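Local atomic coordinates of uncharacterized protein (Sinorhizobium meliloti, PDB entry 4DNH), a protein that is of unknown function but is built on a TIM barrel and is probably related to the dihydrodipicolinate synthases. Residues A[96-99]-A[100-104]; A[164-167]-A[168-172]; A[295-298]-A[299-302]. All blocks are in the same frame, centred on the assembly; numbering follows the deposited sequence.

The three contacts follow one another along the chain and illustrate local side-chain interactions in the helices around a TIM barrel. Contact 1 lies within helix 93-108, on the crossover between barrel strands 77-80 and 115-119. Contact 2 forms the turn from helix 159-164 into helix 168-181, between strands 153-155 and 186-191. Contact 3, in the all-helical region after the last barrel strand, 273-276, spans the break between helix 283-294 and helix 298-305. None touches another: the centre of contact 1 is about 31 Å from that of contact 2 and 35 Å from that of contact 3, while those of contacts 2 and 3 lie about 44 Å apart. Each is thus local to its own helix or helix junction.

Contact 1: residues A[96-99]-A[100-104]; sequences AREL and IRRSL
Ile100 closes a turn of helix on Ala96, with Ile100 N bonded to Ala96 O at 2.9 Å. CG1 of Ile100 lies against the same oxygen. Next comes Arg101, whose N repeats the bond one residue on, to Arg97 O, and whose long side chain runs beside that of Glu98 in the same direction. The guanidinium and carboxylate planes are nearly parallel, 18° apart, but offset, and Glu98 OE2 meets the guanidinium at its edge: Arg101 NH1 stands 2.9 Å from Glu98 OE2 in a salt bridge and makes a weak hydrogen bond of 3.1 Å to Glu98 OE1. The carboxylate is brought there by a bend in its own chain (Glu98 chi2 69°), which swings it back over the following turn.

Arg102 approaches differently. Its backbone N bonds to Glu98 O, but its guanidinium plane stands 79° from the carboxylate, and the donor NE comes from above the carboxylate plane, with Arg102 NE 2.9 Å from Glu98 OE2; NH2 adds a weak, longer bond to the same oxygen. One acid is thus gripped by two arginines from the same side of its plane, Arg101 nearly parallel to it and Arg102 turned steeply across, a salt-bridge network that would probably favour the ionised form of Glu98. Ser103 completes the run: its N bonds to Leu99 O at 2.9 Å, and its OG, 4.0 Å from Leu99 CD1, is hydrogen-bonded to Glu80 at the end of strand 77-80.

The helix is the connecting arm of a beta-alpha-beta crossover. Ile100 and Ser103 pack on strand 115-119, Leu99 and Ser103 meet helix 61-73, where Arg102 also makes a cation-pi contact with Trp61, and Arg97 and Ile100 touch helix 132-148.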
loop_
_atom_site.group_PDB
_atom_site.type_symbol
_atom_site.label_atom_id
_atom_site.label_comp_id
_atom_site.label_asym_id
_atom_site.label_seq_id
_atom_site.Cartn_x
_atom_site.Cartn_y
_atom_site.Cartn_z
ATOM N N ALA A 96 -12.128 -1.283 -9.522
ATOM C CA ALA A 96 -11.386 -0.211 -8.866
ATOM C C ALA A 96 -12.226 1.071 -8.759
ATOM O O ALA A 96 -12.267 1.701 -7.705
ATOM C CB ALA A 96 -10.070 0.060 -9.586
ATOM N N ARG A 97 -12.881 1.438 -9.858
ATOM C CA ARG A 97 -13.813 2.560 -9.910
ATOM C C ARG A 97 -14.956 2.359 -8.896
ATOM O O ARG A 97 -15.319 3.277 -8.159
ATOM C CB ARG A 97 -14.360 2.693 -11.330
ATOM C CG ARG A 97 -15.214 3.923 -11.573
ATOM C CD ARG A 97 -16.071 3.774 -12.818
ATOM N NE ARG A 97 -16.847 4.989 -13.059
ATOM C CZ ARG A 97 -16.817 5.708 -14.181
ATOM N NH1 ARG A 97 -16.061 5.330 -15.210
ATOM N NH2 ARG A 97 -17.558 6.806 -14.277
ATOM N N GLU A 98 -15.492 1.146 -8.822
ATOM C CA GLU A 98 -16.577 0.874 -7.889
ATOM C C GLU A 98 -16.093 0.977 -6.446
ATOM O O GLU A 98 -16.783 1.523 -5.597
ATOM C CB GLU A 98 -17.227 -0.473 -8.195
ATOM C CG GLU A 98 -18.377 -0.884 -7.291
ATOM C CD GLU A 98 -19.640 -0.044 -7.449
ATOM O OE1 GLU A 98 -19.596 1.060 -8.054
ATOM O OE2 GLU A 98 -20.695 -0.499 -6.941
ATOM N N LEU A 99 -14.879 0.508 -6.180
ATOM C CA LEU A 99 -14.336 0.553 -4.820
ATOM C C LEU A 99 -14.106 2.001 -4.405
ATOM O O LEU A 99 -14.443 2.412 -3.293
ATOM C CB LEU A 99 -13.056 -0.255 -4.742
ATOM C CG LEU A 99 -12.268 -0.311 -3.440
ATOM C CD1 LEU A 99 -13.150 -0.645 -2.243
ATOM C CD2 LEU A 99 -11.158 -1.341 -3.604
ATOM N N ILE A 100 -13.570 2.779 -5.331
ATOM C CA ILE A 100 -13.400 4.202 -5.136
ATOM C C ILE A 100 -14.740 4.886 -4.828
ATOM O O ILE A 100 -14.848 5.614 -3.859
ATOM C CB ILE A 100 -12.657 4.841 -6.330
ATOM C CG1 ILE A 100 -11.191 4.364 -6.330
ATOM C CG2 ILE A 100 -12.761 6.362 -6.275
ATOM C CD1 ILE A 100 -10.358 4.814 -7.515
ATOM N N ARG A 101 -15.757 4.608 -5.633
ATOM C CA ARG A 101 -17.108 5.147 -5.431
ATOM C C ARG A 101 -17.703 4.812 -4.047
ATOM O O ARG A 101 -18.148 5.710 -3.335
ATOM C CB ARG A 101 -18.027 4.674 -6.559
ATOM C CG ARG A 101 -19.436 5.235 -6.516
ATOM C CD ARG A 101 -20.382 4.353 -7.314
ATOM N NE ARG A 101 -21.692 4.334 -6.672
ATOM C CZ ARG A 101 -22.251 3.282 -6.074
ATOM N NH1 ARG A 101 -21.644 2.103 -6.047
ATOM N NH2 ARG A 101 -23.446 3.413 -5.518
ATOM N N ARG A 102 -17.703 3.535 -3.667
ATOM C CA ARG A 102 -18.183 3.127 -2.332
ATOM C C ARG A 102 -17.388 3.775 -1.192
ATOM O O ARG A 102 -17.982 4.316 -0.260
ATOM C CB ARG A 102 -18.125 1.618 -2.151
ATOM C CG ARG A 102 -18.604 0.830 -3.339
ATOM C CD ARG A 102 -20.038 0.437 -3.181
ATOM N NE ARG A 102 -20.369 -0.669 -4.072
ATOM C CZ ARG A 102 -21.152 -1.686 -3.729
ATOM N NH1 ARG A 102 -21.661 -1.756 -2.497
ATOM N NH2 ARG A 102 -21.409 -2.638 -4.616
ATOM N N SER A 103 -16.055 3.718 -1.264
ATOM C CA SER A 103 -15.201 4.294 -0.215
ATOM C C SER A 103 -15.378 5.807 -0.009
ATOM O O SER A 103 -15.463 6.268 1.133
ATOM C CB SER A 103 -13.735 3.963 -0.455
ATOM O OG SER A 103 -13.471 2.642 -0.038
ATOM N N LEU A 104 -15.447 6.564 -1.104
ATOM C CA LEU A 104 -15.747 7.993 -1.019
ATOM C C LEU A 104 -17.062 8.217 -0.294
ATOM O O LEU A 104 -17.142 9.068 0.598
ATOM C CB LEU A 104 -15.715 8.669 -2.402
ATOM C CG LEU A 104 -14.281 8.763 -2.975
ATOM C CD1 LEU A 104 -14.270 9.165 -4.439
ATOM C CD2 LEU A 104 -13.395 9.705 -2.161
#

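Contact 2: residues A[164-167]-A[168-172]; sequences AAKG and PEDYI
Lys166 and Asp170 are joined by the one hydrogen bond that spans this turn. The backbone N-H of Lys166 points at Asp170 OD2, 2.8 Å from Lys166 N to Asp170 OD2, an almost straight bond (173°) received on the anti lone pair of that oxygen. With CG anti to the carbonyl carbon (chi1 -70°), the carboxylate of Asp170 reaches back beside the chain that precedes its own helix. OD1 of Asp170 has a long, weak ion pair with Arg173.

The bond belongs to the linker between helix 159-164 and helix 168-181, on the way from barrel strand 153-155 to strand 186-191. Gly167 turns the chain here at a phi of 153°, a conformation in which a CB would collide with Pro168 CD, Glu169 OE1 and the carbonyl O of Lys166.

The remaining contacts gather round the Tyr171 ring. CB of Ala165 touches Tyr171 CE1 at 3.4 Å, approaching the ring obliquely, whereas Gly167 O, a carbonyl oxygen, lies in the ring plane at its edge, 3.3 Å from Tyr171 CD1. The same ring packs on Leu161 and Ala162 and meets Tyr202 edge-to-face, while CB of Asp170 lies 4.1 Å from CB of Ala165.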
loop_
_atom_site.group_PDB
_atom_site.type_symbol
_atom_site.label_atom_id
_atom_site.label_comp_id
_atom_site.label_asym_id
_atom_site.label_seq_id
_atom_site.Cartn_x
_atom_site.Cartn_y
_atom_site.Cartn_z
ATOM N N ALA A 164 5.222 2.875 -24.479
ATOM C CA ALA A 164 5.146 3.768 -25.639
ATOM C C ALA A 164 6.209 4.869 -25.631
ATOM O O ALA A 164 6.650 5.312 -26.692
ATOM C CB ALA A 164 3.753 4.367 -25.770
ATOM N N ALA A 165 6.617 5.302 -24.439
ATOM C CA ALA A 165 7.540 6.433 -24.281
ATOM C C ALA A 165 8.870 6.220 -25.000
ATOM O O ALA A 165 9.536 5.214 -24.797
ATOM C CB ALA A 165 7.778 6.718 -22.805
ATOM N N LYS A 166 9.258 7.173 -25.836
ATOM C CA LYS A 166 10.524 7.062 -26.571
ATOM C C LYS A 166 11.660 7.820 -25.878
ATOM O O LYS A 166 12.717 8.048 -26.460
ATOM C CB LYS A 166 10.338 7.463 -28.045
ATOM C CG LYS A 166 9.493 6.449 -28.806
ATOM C CD LYS A 166 9.291 6.788 -30.271
ATOM C CE LYS A 166 8.576 5.635 -30.965
ATOM N NZ LYS A 166 8.439 5.840 -32.430
ATOM N N GLY A 167 11.429 8.170 -24.613
ATOM C CA GLY A 167 12.397 8.888 -23.789
ATOM C C GLY A 167 11.745 9.715 -22.687
ATOM O O GLY A 167 10.539 9.606 -22.455
ATOM N N PRO A 168 12.543 10.558 -22.004
ATOM C CA PRO A 168 12.050 11.430 -20.935
ATOM C C PRO A 168 10.972 12.432 -21.386
ATOM O O PRO A 168 10.063 12.745 -20.612
ATOM C CB PRO A 168 13.314 12.183 -20.482
ATOM C CG PRO A 168 14.452 11.336 -20.928
ATOM C CD PRO A 168 13.995 10.720 -22.215
ATOM N N GLU A 169 11.065 12.904 -22.628
ATOM C CA GLU A 169 10.221 13.999 -23.119
ATOM C C GLU A 169 8.730 13.654 -23.194
ATOM O O GLU A 169 7.877 14.533 -23.060
ATOM C CB GLU A 169 10.746 14.541 -24.462
ATOM C CG GLU A 169 10.551 13.639 -25.684
ATOM C CD GLU A 169 11.469 12.424 -25.723
ATOM O OE1 GLU A 169 12.603 12.490 -25.197
ATOM O OE2 GLU A 169 11.051 11.395 -26.295
ATOM N N ASP A 170 8.424 12.377 -23.397
ATOM C CA ASP A 170 7.042 11.913 -23.417
ATOM C C ASP A 170 6.414 11.922 -22.016
ATOM O O ASP A 170 5.235 12.243 -21.850
ATOM C CB ASP A 170 6.957 10.526 -24.059
ATOM C CG ASP A 170 7.229 10.557 -25.555
ATOM O OD1 ASP A 170 6.890 11.565 -26.215
ATOM O OD2 ASP A 170 7.770 9.566 -26.082
ATOM N N TYR A 171 7.209 11.593 -21.006
ATOM C CA TYR A 171 6.738 11.697 -19.633
ATOM C C TYR A 171 6.467 13.144 -19.269
ATOM O O TYR A 171 5.504 13.437 -18.570
ATOM C CB TYR A 171 7.759 11.117 -18.669
ATOM C CG TYR A 171 7.890 9.631 -18.774
ATOM C CD1 TYR A 171 8.777 9.048 -19.686
ATOM C CD2 TYR A 171 7.118 8.800 -17.972
ATOM C CE1 TYR A 171 8.891 7.677 -19.784
ATOM C CE2 TYR A 171 7.223 7.433 -18.062
ATOM C CZ TYR A 171 8.112 6.878 -18.965
ATOM O OH TYR A 171 8.204 5.513 -19.029
ATOM N N ILE A 172 7.329 14.043 -19.734
ATOM C CA ILE A 172 7.172 15.463 -19.450
ATOM C C ILE A 172 5.851 15.966 -20.038
ATOM O O ILE A 172 5.088 16.618 -19.339
ATOM C CB ILE A 172 8.398 16.292 -19.923
ATOM C CG1 ILE A 172 9.595 16.024 -19.006
ATOM C CG2 ILE A 172 8.092 17.783 -19.920
ATOM C CD1 ILE A 172 10.948 16.088 -19.690
#

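Contact 3: residues A[295-298]-A[299-302]; sequences SGRN and GEFF
Arg297 is the N-cap of helix 298-305, and Glu300 lies in that helix's first turn. Just before the cap, Gly296 is the C-prime residue of a Schellman motif that ends helix 283-294, its positive phi letting the chain leave the first helix before the next begins. From Arg297 the carbonyl O takes a nearly straight bond from Phe301 N, 3.3 Å long and in the carbonyl plane, and a weak one from Glu300 N.

The side chains of Arg297 and Glu300 lie side by side, pointing the same way. Bends at chi2 and chi3 fold Arg297 back, so that its NE and NH2 converge on one oxygen: Arg297 NH2 is 2.8 Å and Arg297 NE 2.9 Å from Glu300 OE1. Both bonds are bent and weak, yet they form a salt bridge with the two planes only 19° apart. Were Glu300 an alanine, the Arg297 guanidinium would probably lose its charged mate and be freer to turn. Asn298 O accepts a weak hydrogen bond from Phe302 N and lies obliquely against that ring, 3.2 Å from Phe302 CD2, and Phe301 CD2 lies over the face of the Phe302 ring.

Phe301 packs on Ala289 and Leu293 of helix 283-294, and both phenylalanines touch Ala265 at the end of helix 260-265.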
loop_
_atom_site.group_PDB
_atom_site.type_symbol
_atom_site.label_atom_id
_atom_site.label_comp_id
_atom_site.label_asym_id
_atom_site.label_seq_id
_atom_site.Cartn_x
_atom_site.Cartn_y
_atom_site.Cartn_z
ATOM N N SER A 295 3.879 13.175 19.849
ATOM C CA SER A 295 4.083 13.642 21.224
ATOM C C SER A 295 5.575 13.856 21.534
ATOM O O SER A 295 5.972 13.893 22.700
ATOM C CB SER A 295 3.473 12.649 22.225
ATOM O OG SER A 295 2.063 12.781 22.301
ATOM N N GLY A 296 6.393 13.990 20.488
ATOM C CA GLY A 296 7.841 14.174 20.637
ATOM C C GLY A 296 8.527 13.051 21.399
ATOM O O GLY A 296 9.681 13.194 21.815
ATOM N N ARG A 297 7.806 11.943 21.585
ATOM C CA ARG A 297 8.328 10.750 22.259
ATOM C C ARG A 297 9.001 9.741 21.303
ATOM O O ARG A 297 8.590 8.575 21.212
ATOM C CB ARG A 297 7.226 10.067 23.074
ATOM C CG ARG A 297 7.098 10.570 24.498
ATOM C CD ARG A 297 6.822 9.420 25.459
ATOM N NE ARG A 297 5.672 8.632 25.025
ATOM C CZ ARG A 297 4.406 8.896 25.346
ATOM N NH1 ARG A 297 4.111 9.928 26.131
ATOM N NH2 ARG A 297 3.428 8.118 24.884
ATOM N N ASN A 298 10.056 10.194 20.624
ATOM C CA ASN A 298 10.794 9.375 19.649
ATOM C C ASN A 298 11.262 7.989 20.123
ATOM O O ASN A 298 11.345 7.051 19.325
ATOM C CB ASN A 298 11.960 10.171 19.063
ATOM C CG ASN A 298 11.493 11.358 18.235
ATOM O OD1 ASN A 298 10.477 11.998 18.546
ATOM N ND2 ASN A 298 12.233 11.657 17.168
ATOM N N GLY A 299 11.553 7.861 21.413
ATOM C CA GLY A 299 11.927 6.581 22.006
ATOM C C GLY A 299 10.827 5.540 21.902
ATOM O O GLY A 299 11.078 4.409 21.482
ATOM N N GLU A 300 9.603 5.914 22.269
ATOM C CA GLU A 300 8.485 4.969 22.203
ATOM C C GLU A 300 8.065 4.637 20.757
ATOM O O GLU A 300 7.696 3.496 20.461
ATOM C CB GLU A 300 7.297 5.432 23.045
ATOM C CG GLU A 300 6.525 4.273 23.665
ATOM C CD GLU A 300 5.138 4.659 24.170
ATOM O OE1 GLU A 300 4.954 5.806 24.636
ATOM O OE2 GLU A 300 4.227 3.797 24.112
ATOM N N PHE A 301 8.143 5.627 19.869
ATOM C CA PHE A 301 7.978 5.409 18.439
ATOM C C PHE A 301 8.765 4.186 17.954
ATOM O O PHE A 301 8.174 3.252 17.376
ATOM C CB PHE A 301 8.414 6.658 17.676
ATOM C CG PHE A 301 8.427 6.497 16.173
ATOM C CD1 PHE A 301 7.263 6.660 15.431
ATOM C CD2 PHE A 301 9.620 6.220 15.494
ATOM C CE1 PHE A 301 7.281 6.543 14.048
ATOM C CE2 PHE A 301 9.645 6.092 14.111
ATOM C CZ PHE A 301 8.476 6.257 13.388
ATOM N N PHE A 302 10.082 4.189 18.195
ATOM C CA PHE A 302 10.956 3.091 17.776
ATOM C C PHE A 302 10.678 1.795 18.536
ATOM O O PHE A 302 10.698 0.721 17.937
ATOM C CB PHE A 302 12.442 3.468 17.904
ATOM C CG PHE A 302 12.925 4.441 16.855
ATOM C CD1 PHE A 302 13.008 4.067 15.515
ATOM C CD2 PHE A 302 13.322 5.732 17.214
ATOM C CE1 PHE A 302 13.450 4.954 14.550
ATOM C CE2 PHE A 302 13.773 6.633 16.252
ATOM C CZ PHE A 302 13.835 6.240 14.917
#